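Local coordinates for L-glyceraldehyde 3-phosphate reductase (Clostridium beijerinckii, PDB 6HG6), which binds NADPH within a TIM barrel and acts as an aldehyde reductase that detoxifies furfural, in the aldo-keto reductase family, at residues R274-L278 against A279-L283; I315-T318 against D319-M323. All coordinates share one frame; numbering follows the deposited sequence.

Contact 1. Residues R274-L278 against A279-L283. With NDP (NADPH dihydro-nicotinamide-adenine-dinucleotide phosphate), chain B.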
ATOM      1  N   ARG A 274     -20.649   2.687 -15.776  1.00 49.54           N
ATOM      2  CA  ARG A 274     -19.993   3.830 -15.082  1.00 47.79           C
ATOM      3  C   ARG A 274     -18.944   4.504 -15.980  1.00 46.66           C
ATOM      4  O   ARG A 274     -18.359   5.464 -15.522  1.00 45.93           O
ATOM      5  CB  ARG A 274     -19.257   3.353 -13.824  1.00 46.96           C
ATOM      6  CG  ARG A 274     -20.177   2.896 -12.707  1.00 47.76           C
ATOM      7  CD  ARG A 274     -19.415   2.217 -11.609  1.00 45.57           C
ATOM      8  NE  ARG A 274     -18.388   3.039 -11.009  1.00 44.72           N
ATOM      9  CZ  ARG A 274     -18.580   3.938 -10.065  1.00 43.37           C
ATOM     10  NH1 ARG A 274     -19.792   4.200  -9.623  1.00 45.35           N
ATOM     11  NH2 ARG A 274     -17.553   4.604  -9.600  1.00 42.03           N
ATOM     12  N   GLY A 275     -18.669   4.002 -17.183  1.00 47.10           N
ATOM     13  CA  GLY A 275     -17.622   4.557 -18.060  1.00 46.24           C
ATOM     14  C   GLY A 275     -16.242   4.177 -17.564  1.00 44.33           C
ATOM     15  O   GLY A 275     -15.309   4.911 -17.840  1.00 44.51           O
ATOM     16  N   GLN A 276     -16.118   3.071 -16.824  1.00 42.66           N
ATOM     17  CA  GLN A 276     -14.840   2.594 -16.267  1.00 40.71           C
ATOM     18  C   GLN A 276     -14.517   1.174 -16.752  1.00 41.61           C
ATOM     19  O   GLN A 276     -15.451   0.399 -17.050  1.00 42.45           O
ATOM     20  CB  GLN A 276     -14.941   2.521 -14.741  1.00 38.72           C
ATOM     21  CG  GLN A 276     -15.102   3.866 -14.034  1.00 37.66           C
ATOM     22  CD  GLN A 276     -14.900   3.728 -12.542  1.00 36.35           C
ATOM     23  OE1 GLN A 276     -15.688   3.090 -11.847  1.00 36.12           O
ATOM     24  NE2 GLN A 276     -13.835   4.331 -12.022  1.00 34.65           N
ATOM     25  N   THR A 277     -13.229   0.824 -16.763  1.00 41.27           N
ATOM     26  CA  THR A 277     -12.792  -0.584 -16.872  1.00 42.00           C
ATOM     27  C   THR A 277     -13.111  -1.241 -15.522  1.00 40.80           C
ATOM     28  O   THR A 277     -13.275  -0.498 -14.512  1.00 38.75           O
ATOM     29  CB  THR A 277     -11.287  -0.687 -17.156  1.00 41.73           C
ATOM     30  OG1 THR A 277     -10.619  -0.030 -16.082  1.00 40.13           O
ATOM     31  CG2 THR A 277     -10.884  -0.110 -18.498  1.00 43.27           C
ATOM     32  N   LEU A 278     -13.140  -2.574 -15.480  1.00 41.91           N
ATOM     33  CA  LEU A 278     -13.329  -3.324 -14.214  1.00 41.84           C
ATOM     34  C   LEU A 278     -12.232  -2.915 -13.225  1.00 40.10           C
ATOM     35  O   LEU A 278     -12.557  -2.583 -12.068  1.00 38.86           O
ATOM     36  CB  LEU A 278     -13.341  -4.829 -14.492  1.00 43.18           C
ATOM     37  CG  LEU A 278     -13.455  -5.705 -13.244  1.00 42.85           C
ATOM     38  CD1 LEU A 278     -14.605  -5.247 -12.359  1.00 42.93           C
ATOM     39  CD2 LEU A 278     -13.651  -7.161 -13.634  1.00 44.66           C
ATOM     40  N   ALA A 279     -10.968  -2.875 -13.653  1.00 39.71           N
ATOM     41  CA  ALA A 279      -9.835  -2.474 -12.791  1.00 37.65           C
ATOM     42  C   ALA A 279     -10.118  -1.103 -12.186  1.00 36.01           C
ATOM     43  O   ALA A 279      -9.922  -0.924 -10.953  1.00 33.69           O
ATOM     44  CB  ALA A 279      -8.535  -2.437 -13.560  1.00 38.08           C
ATOM     45  N   GLN A 280     -10.548  -0.159 -13.021  1.00 36.41           N
ATOM     46  CA  GLN A 280     -10.824   1.217 -12.547  1.00 36.04           C
ATOM     47  C   GLN A 280     -11.949   1.193 -11.508  1.00 34.52           C
ATOM     48  O   GLN A 280     -11.794   1.851 -10.480  1.00 32.30           O
ATOM     49  CB  GLN A 280     -11.170   2.145 -13.693  1.00 38.63           C
ATOM     50  CG  GLN A 280      -9.952   2.604 -14.470  1.00 39.79           C
ATOM     51  CD  GLN A 280     -10.388   3.470 -15.624  1.00 42.38           C
ATOM     52  OE1 GLN A 280     -11.389   3.195 -16.278  1.00 42.77           O
ATOM     53  NE2 GLN A 280      -9.702   4.599 -15.763  1.00 44.42           N
ATOM     54  N   MET A 281     -13.010   0.410 -11.734  1.00 34.60           N
ATOM     55  CA  MET A 281     -14.124   0.377 -10.759  1.00 34.07           C
ATOM     56  C   MET A 281     -13.642  -0.275  -9.463  1.00 32.38           C
ATOM     57  O   MET A 281     -14.052   0.161  -8.373  1.00 30.87           O
ATOM     58  CB  MET A 281     -15.318  -0.404 -11.278  1.00 35.28           C
ATOM     59  CG  MET A 281     -16.451  -0.329 -10.310  1.00 35.79           C
ATOM     60  SD  MET A 281     -17.934  -1.148 -10.895  1.00 37.70           S
ATOM     61  CE  MET A 281     -17.504  -2.865 -10.580  1.00 38.36           C
ATOM     62  N   ALA A 282     -12.799  -1.305  -9.570  1.00 32.10           N
ATOM     63  CA  ALA A 282     -12.274  -2.025  -8.398  1.00 31.34           C
ATOM     64  C   ALA A 282     -11.478  -1.045  -7.531  1.00 29.89           C
ATOM     65  O   ALA A 282     -11.573  -1.160  -6.296  1.00 28.42           O
ATOM     66  CB  ALA A 282     -11.445  -3.221  -8.834  1.00 31.70           C
ATOM     67  N   LEU A 283     -10.704  -0.141  -8.153  1.00 29.72           N
ATOM     68  CA  LEU A 283      -9.898   0.864  -7.413  1.00 28.57           C
ATOM     69  C   LEU A 283     -10.843   1.884  -6.771  1.00 28.50           C
ATOM     70  O   LEU A 283     -10.670   2.164  -5.584  1.00 27.63           O
ATOM     71  CB  LEU A 283      -8.908   1.568  -8.336  1.00 29.16           C
ATOM     72  CG  LEU A 283      -7.846   0.683  -8.988  1.00 29.96           C
ATOM     73  CD1 LEU A 283      -6.932   1.543  -9.848  1.00 30.90           C
ATOM     74  CD2 LEU A 283      -7.043  -0.074  -7.960  1.00 28.83           C
TER
HETATM   75  PA  NDP B 401      -2.914  -4.577  -7.620  0.70 32.74           P
HETATM   76  O1A NDP B 401      -3.993  -5.420  -7.026  0.70 23.24           O
HETATM   77  O2A NDP B 401      -3.072  -3.135  -7.981  0.70 27.82           O
HETATM   78  O5B NDP B 401      -2.239  -5.356  -8.855  0.70 30.48           O
HETATM   79  C5B NDP B 401      -1.171  -4.715  -9.603  0.70 32.03           C
HETATM   80  C4B NDP B 401      -0.982  -5.429 -10.916  0.70 32.06           C
HETATM   81  O4B NDP B 401      -2.255  -5.432 -11.614  0.70 32.09           O
HETATM   82  C3B NDP B 401       0.016  -4.809 -11.904  0.70 33.54           C
HETATM   83  O3B NDP B 401       1.354  -5.261 -11.721  0.70 31.87           O
HETATM   84  C2B NDP B 401      -0.556  -5.282 -13.234  0.70 34.23           C
HETATM   85  O2B NDP B 401      -0.159  -6.640 -13.402  0.70 38.68           O
HETATM   86  C1B NDP B 401      -2.058  -5.202 -12.988  0.70 33.78           C
HETATM   87  N9A NDP B 401      -2.684  -3.922 -13.298  0.70 34.83           N
HETATM   88  C8A NDP B 401      -2.488  -2.719 -12.664  0.70 35.78           C
HETATM   89  N7A NDP B 401      -3.239  -1.754 -13.133  0.70 35.30           N
HETATM   90  C5A NDP B 401      -3.981  -2.355 -14.140  0.70 34.90           C
HETATM   91  C6A NDP B 401      -4.964  -1.860 -15.018  0.70 36.26           C
HETATM   92  N6A NDP B 401      -5.382  -0.596 -15.020  0.70 36.27           N
HETATM   93  N1A NDP B 401      -5.517  -2.732 -15.901  0.70 38.21           N
HETATM   94  C2A NDP B 401      -5.092  -4.004 -15.892  0.70 38.31           C
HETATM   95  N3A NDP B 401      -4.183  -4.581 -15.109  0.70 37.78           N
HETATM   96  C4A NDP B 401      -3.657  -3.696 -14.243  0.70 37.21           C
HETATM   97  O3  NDP B 401      -1.697  -4.538  -6.554  0.70 32.63           O
HETATM   98  PN  NDP B 401      -0.600  -5.583  -6.038  0.70 33.41           P
HETATM   99  O1N NDP B 401       0.530  -5.551  -7.012  0.70 33.60           O
HETATM  100  O2N NDP B 401      -1.221  -6.888  -5.658  0.70 35.28           O
HETATM  101  O5D NDP B 401      -0.138  -4.845  -4.680  0.70 32.55           O
HETATM  102  C5D NDP B 401       0.123  -3.419  -4.743  0.70 29.31           C
HETATM  103  C4D NDP B 401       1.090  -3.044  -3.644  0.70 23.55           C
HETATM  104  O4D NDP B 401       0.501  -3.355  -2.369  0.70 27.34           O
HETATM  105  C3D NDP B 401       2.413  -3.805  -3.608  0.70 25.75           C
HETATM  106  O3D NDP B 401       3.307  -3.301  -4.590  0.70 26.41           O
HETATM  107  C2D NDP B 401       2.840  -3.525  -2.162  0.70 25.29           C
HETATM  108  O2D NDP B 401       3.395  -2.240  -2.059  0.70 21.22           O
HETATM  109  C1D NDP B 401       1.516  -3.607  -1.408  0.70 27.84           C
HETATM  110  N1N NDP B 401       1.291  -4.943  -0.802  0.70 28.84           N
HETATM  111  C2N NDP B 401       1.335  -5.087   0.564  0.70 30.28           C
HETATM  112  C3N NDP B 401       1.411  -6.309   1.173  0.70 30.20           C
HETATM  113  C7N NDP B 401       1.463  -6.376   2.677  0.70 30.62           C
HETATM  114  O7N NDP B 401       1.552  -5.338   3.359  0.70 25.81           O
HETATM  115  N7N NDP B 401       1.437  -7.590   3.225  0.70 24.74           N
HETATM  116  C4N NDP B 401       1.434  -7.524   0.286  0.70 32.33           C
HETATM  117  C5N NDP B 401       1.177  -7.263  -1.147  0.70 31.83           C
HETATM  118  C6N NDP B 401       1.042  -6.039  -1.607  0.70 29.55           C
HETATM  119  P2B NDP B 401       0.075  -7.160 -14.914  0.70 39.52           P
HETATM  120  O1X NDP B 401       0.491  -6.057 -15.867  0.70 39.29           O
HETATM  121  O2X NDP B 401       1.155  -8.222 -14.773  0.70 41.67           O
HETATM  122  O3X NDP B 401      -1.285  -7.747 -15.261  0.70 44.74           O
HETATM  123  O   HOH W   1     -12.309   4.298 -18.400  1.00 50.92           O
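T277 and Q280 hold each other by two reciprocal bonds. The backbone N of Q280 donates to T277 OG1 over 3.1 Å. In return T277 N donates to Q280 OE1 at 3.0 Å, almost straight at 168°. This donor lies in the plane of the Q280 amide, on a lone pair of OE1. T277 is the N-cap of helix 278-286, and the exchange is a capping box. With chi1 at 59°, OG1 of T277 sits between its own N and carbonyl carbon, turned to the opening turn of the helix. CG of Q280 packs against this hydroxyl, 3.2 Å from OG1. Backbone bonds from M281 N to T277 O and from A282 N to L278 O start the regular helix.

G275, with positive phi, closes the preceding helix in a Schellman motif, and Q276 carries the chain on to the cap. A water donates to both G275 O and Q280 OE1, tying the two helix ends together. The other end of the Q280 amide, NE2, bonds to E307 O. E307, an NADPH-binding residue, also reaches T277 OG1 through its OE2.

Beside the cap, Q276 OE1 lies 3.3 Å from M281 CA. R274 grips that oxygen side-on with NE and NH2, which come from the same face of the amide. The shorter bond, R274 NE to Q276 OE1, is 2.8 Å. The side chains of M281 and R274 cross at about a right angle, with M281 SD 3.7 Å from R274 CD. A279 CB faces the cofactor, 3.8 Å from N1A of the NADPH adenine.

Contact 2. Residues I315-T318 against D319-M323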
ATOM      1  N   ILE A 315     -15.150   7.838  -7.186  1.00 39.45           N
ATOM      2  CA  ILE A 315     -15.177   6.950  -5.979  1.00 38.45           C
ATOM      3  C   ILE A 315     -16.609   6.887  -5.427  1.00 38.34           C
ATOM      4  O   ILE A 315     -16.835   6.147  -4.454  1.00 38.31           O
ATOM      5  CB  ILE A 315     -14.137   7.395  -4.948  1.00 37.67           C
ATOM      6  CG1 ILE A 315     -14.402   8.803  -4.398  1.00 38.68           C
ATOM      7  CG2 ILE A 315     -12.747   7.280  -5.572  1.00 36.25           C
ATOM      8  CD1 ILE A 315     -13.495   9.189  -3.248  1.00 38.74           C
ATOM      9  N   GLY A 316     -17.526   7.631  -6.043  1.00 39.03           N
ATOM     10  CA  GLY A 316     -18.958   7.606  -5.684  1.00 39.68           C
ATOM     11  C   GLY A 316     -19.718   6.480  -6.367  1.00 40.34           C
ATOM     12  O   GLY A 316     -19.591   6.315  -7.586  1.00 41.60           O
ATOM     13  N   PHE A 317     -20.602   5.826  -5.626  1.00 39.47           N
ATOM     14  CA  PHE A 317     -21.415   4.690  -6.096  1.00 39.70           C
ATOM     15  C   PHE A 317     -22.850   4.905  -5.634  1.00 41.41           C
ATOM     16  O   PHE A 317     -23.003   5.339  -4.487  1.00 41.56           O
ATOM     17  CB  PHE A 317     -20.883   3.394  -5.493  1.00 38.08           C
ATOM     18  CG  PHE A 317     -19.606   2.897  -6.111  1.00 36.16           C
ATOM     19  CD1 PHE A 317     -18.390   3.445  -5.768  1.00 33.91           C
ATOM     20  CD2 PHE A 317     -19.626   1.923  -7.098  1.00 36.61           C
ATOM     21  CE1 PHE A 317     -17.215   2.973  -6.342  1.00 33.03           C
ATOM     22  CE2 PHE A 317     -18.448   1.442  -7.651  1.00 35.59           C
ATOM     23  CZ  PHE A 317     -17.247   1.982  -7.296  1.00 33.67           C
ATOM     24  N   THR A 318     -23.808   4.529  -6.455  1.00 42.91           N
ATOM     25  CA  THR A 318     -25.255   4.537  -6.100  1.00 45.11           C
ATOM     26  C   THR A 318     -25.457   3.370  -5.111  1.00 45.61           C
ATOM     27  O   THR A 318     -24.659   2.297  -5.202  1.00 44.18           O
ATOM     28  CB  THR A 318     -26.153   4.415  -7.338  1.00 47.16           C
ATOM     29  OG1 THR A 318     -26.063   3.110  -8.003  1.00 47.51           O
ATOM     30  CG2 THR A 318     -25.880   5.506  -8.354  1.00 47.06           C
ATOM     31  N   ASP A 319     -26.550   3.458  -4.295  1.00 47.73           N
ATOM     32  CA  ASP A 319     -26.917   2.344  -3.371  1.00 48.87           C
ATOM     33  C   ASP A 319     -27.197   1.095  -4.242  1.00 48.12           C
ATOM     34  O   ASP A 319     -26.796  -0.022  -3.833  1.00 47.38           O
ATOM     35  CB  ASP A 319     -28.061   2.761  -2.428  1.00 52.49           C
ATOM     36  CG  ASP A 319     -27.682   3.844  -1.411  1.00 52.94           C
ATOM     37  OD1 ASP A 319     -26.509   3.930  -1.045  1.00 55.35           O
ATOM     38  OD2 ASP A 319     -28.575   4.624  -1.011  1.00 59.35           O
ATOM     39  N   GLU A 320     -27.652   1.305  -5.479  1.00 47.82           N
ATOM     40  CA  GLU A 320     -27.958   0.163  -6.402  1.00 48.84           C
ATOM     41  C   GLU A 320     -26.632  -0.540  -6.854  1.00 47.00           C
ATOM     42  O   GLU A 320     -26.658  -1.907  -6.982  1.00 48.20           O
ATOM     43  CB  GLU A 320     -28.719   0.584  -7.650  1.00 50.32           C
ATOM     44  CG  GLU A 320     -29.081  -0.595  -8.529  1.00 51.72           C
ATOM     45  CD  GLU A 320     -29.977  -0.200  -9.690  1.00 53.91           C
ATOM     46  OE1 GLU A 320     -29.598   0.806 -10.323  1.00 53.89           O
ATOM     47  OE2 GLU A 320     -31.058  -0.847  -9.936  1.00 55.07           O
ATOM     48  N   GLU A 321     -25.626   0.314  -7.244  1.00 44.96           N
ATOM     49  CA  GLU A 321     -24.350  -0.284  -7.714  1.00 43.65           C
ATOM     50  C   GLU A 321     -23.783  -1.123  -6.580  1.00 42.55           C
ATOM     51  O   GLU A 321     -23.286  -2.233  -6.853  1.00 42.51           O
ATOM     52  CB  GLU A 321     -23.333   0.770  -8.149  1.00 42.36           C
ATOM     53  CG  GLU A 321     -23.673   1.416  -9.465  1.00 44.00           C
ATOM     54  CD  GLU A 321     -22.848   2.639  -9.831  1.00 43.24           C
ATOM     55  OE1 GLU A 321     -22.402   3.335  -8.950  1.00 42.29           O
ATOM     56  OE2 GLU A 321     -22.710   2.907 -11.021  1.00 45.41           O
ATOM     57  N   LEU A 322     -23.780  -0.556  -5.368  1.00 41.64           N
ATOM     58  CA  LEU A 322     -23.194  -1.192  -4.180  1.00 40.63           C
ATOM     59  C   LEU A 322     -23.913  -2.492  -3.824  1.00 42.32           C
ATOM     60  O   LEU A 322     -23.214  -3.470  -3.577  1.00 41.02           O
ATOM     61  CB  LEU A 322     -23.217  -0.213  -3.010  1.00 40.16           C
ATOM     62  CG  LEU A 322     -22.267   0.987  -3.133  1.00 38.33           C
ATOM     63  CD1 LEU A 322     -22.159   1.698  -1.803  1.00 37.65           C
ATOM     64  CD2 LEU A 322     -20.891   0.592  -3.652  1.00 36.71           C
ATOM     65  N   MET A 323     -25.248  -2.518  -3.779  1.00 44.56           N
ATOM     66  CA  MET A 323     -25.946  -3.768  -3.394  1.00 47.32           C
ATOM     67  C   MET A 323     -25.725  -4.826  -4.492  1.00 47.31           C
ATOM     68  O   MET A 323     -25.706  -6.069  -4.136  1.00 48.78           O
ATOM     69  CB  MET A 323     -27.436  -3.528  -3.180  1.00 50.98           C
ATOM     70  CG  MET A 323     -28.176  -3.519  -4.452  1.00 54.25           C
ATOM     71  SD  MET A 323     -29.212  -4.954  -4.789  1.00 60.20           S
ATOM     72  CE  MET A 323     -28.501  -6.227  -3.759  1.00 58.58           C
TER
HETATM   73  O   HOH W   2     -27.502   2.746 -10.040  1.00 37.10           O
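F317 and L322 cross at about a right angle. The L322 methyl CD2 presses on the root of the F317 side chain, 3.4 Å from its CB. It also lies 3.6 Å from F317 CG, so the branch meets the start of the ring and not its far end. The CG of L322 lies anti to its own carbonyl carbon (chi1 -69°), and this carries CD2 back to F317.

E321 also crosses F317 at about a right angle. Its carboxylate plane is turned 64° from the ring. OE1 of E321 lies 3.3 Å from F317 CA and approaches the ring obliquely at CD2. The same oxygen accepts from T318 N at 3.1 Å, with the donor above the carboxylate plane. OE1 is shared with R274, whose NH1 forms a salt bridge to it. That positive charge would be expected to stabilise the carboxylate. R274 also makes a cation-pi contact with the F317 ring.

The side chains of T318 and E321 cross at about a right angle as well. T318 OG1 accepts from E321 N over 2.9 Å, and CG of E321 passes 3.3 Å from that oxygen. A water bridges T318 OG1 and E320 OE1 on this exposed surface. The backbone bond from L322 N to T318 O, 3.0 Å, is the first i to i+4 bond of the helix. F317 and L322 also touch residues of helix 278-286, including M281 and W285 respectively. The mutual bonds of T318 and E321 form a capping box, with T318 as the N-cap of the C-terminal helix 319-329.

Overall arrangement
Contacts 1 and 2 are in series along the chain, and each starts a helix with a threonine capping box. Their centres are about 13 Å apart, and they touch directly. R274 of contact 1 makes the polar link: its NH1 forms a salt bridge with E321 OE1 at 2.8 Å and probably a hydrogen bond with G316 O at 2.9 Å. Beside this polar link, M281 CG packs 3.8 Å from F317 CE2. Contact 1 borders the adenine through A279; T277 and Q280 also bond to the NADPH-binding E307. Contact 2 lies farther out, with the F317 side chain about 11 Å from that of the NADPH-binding L225.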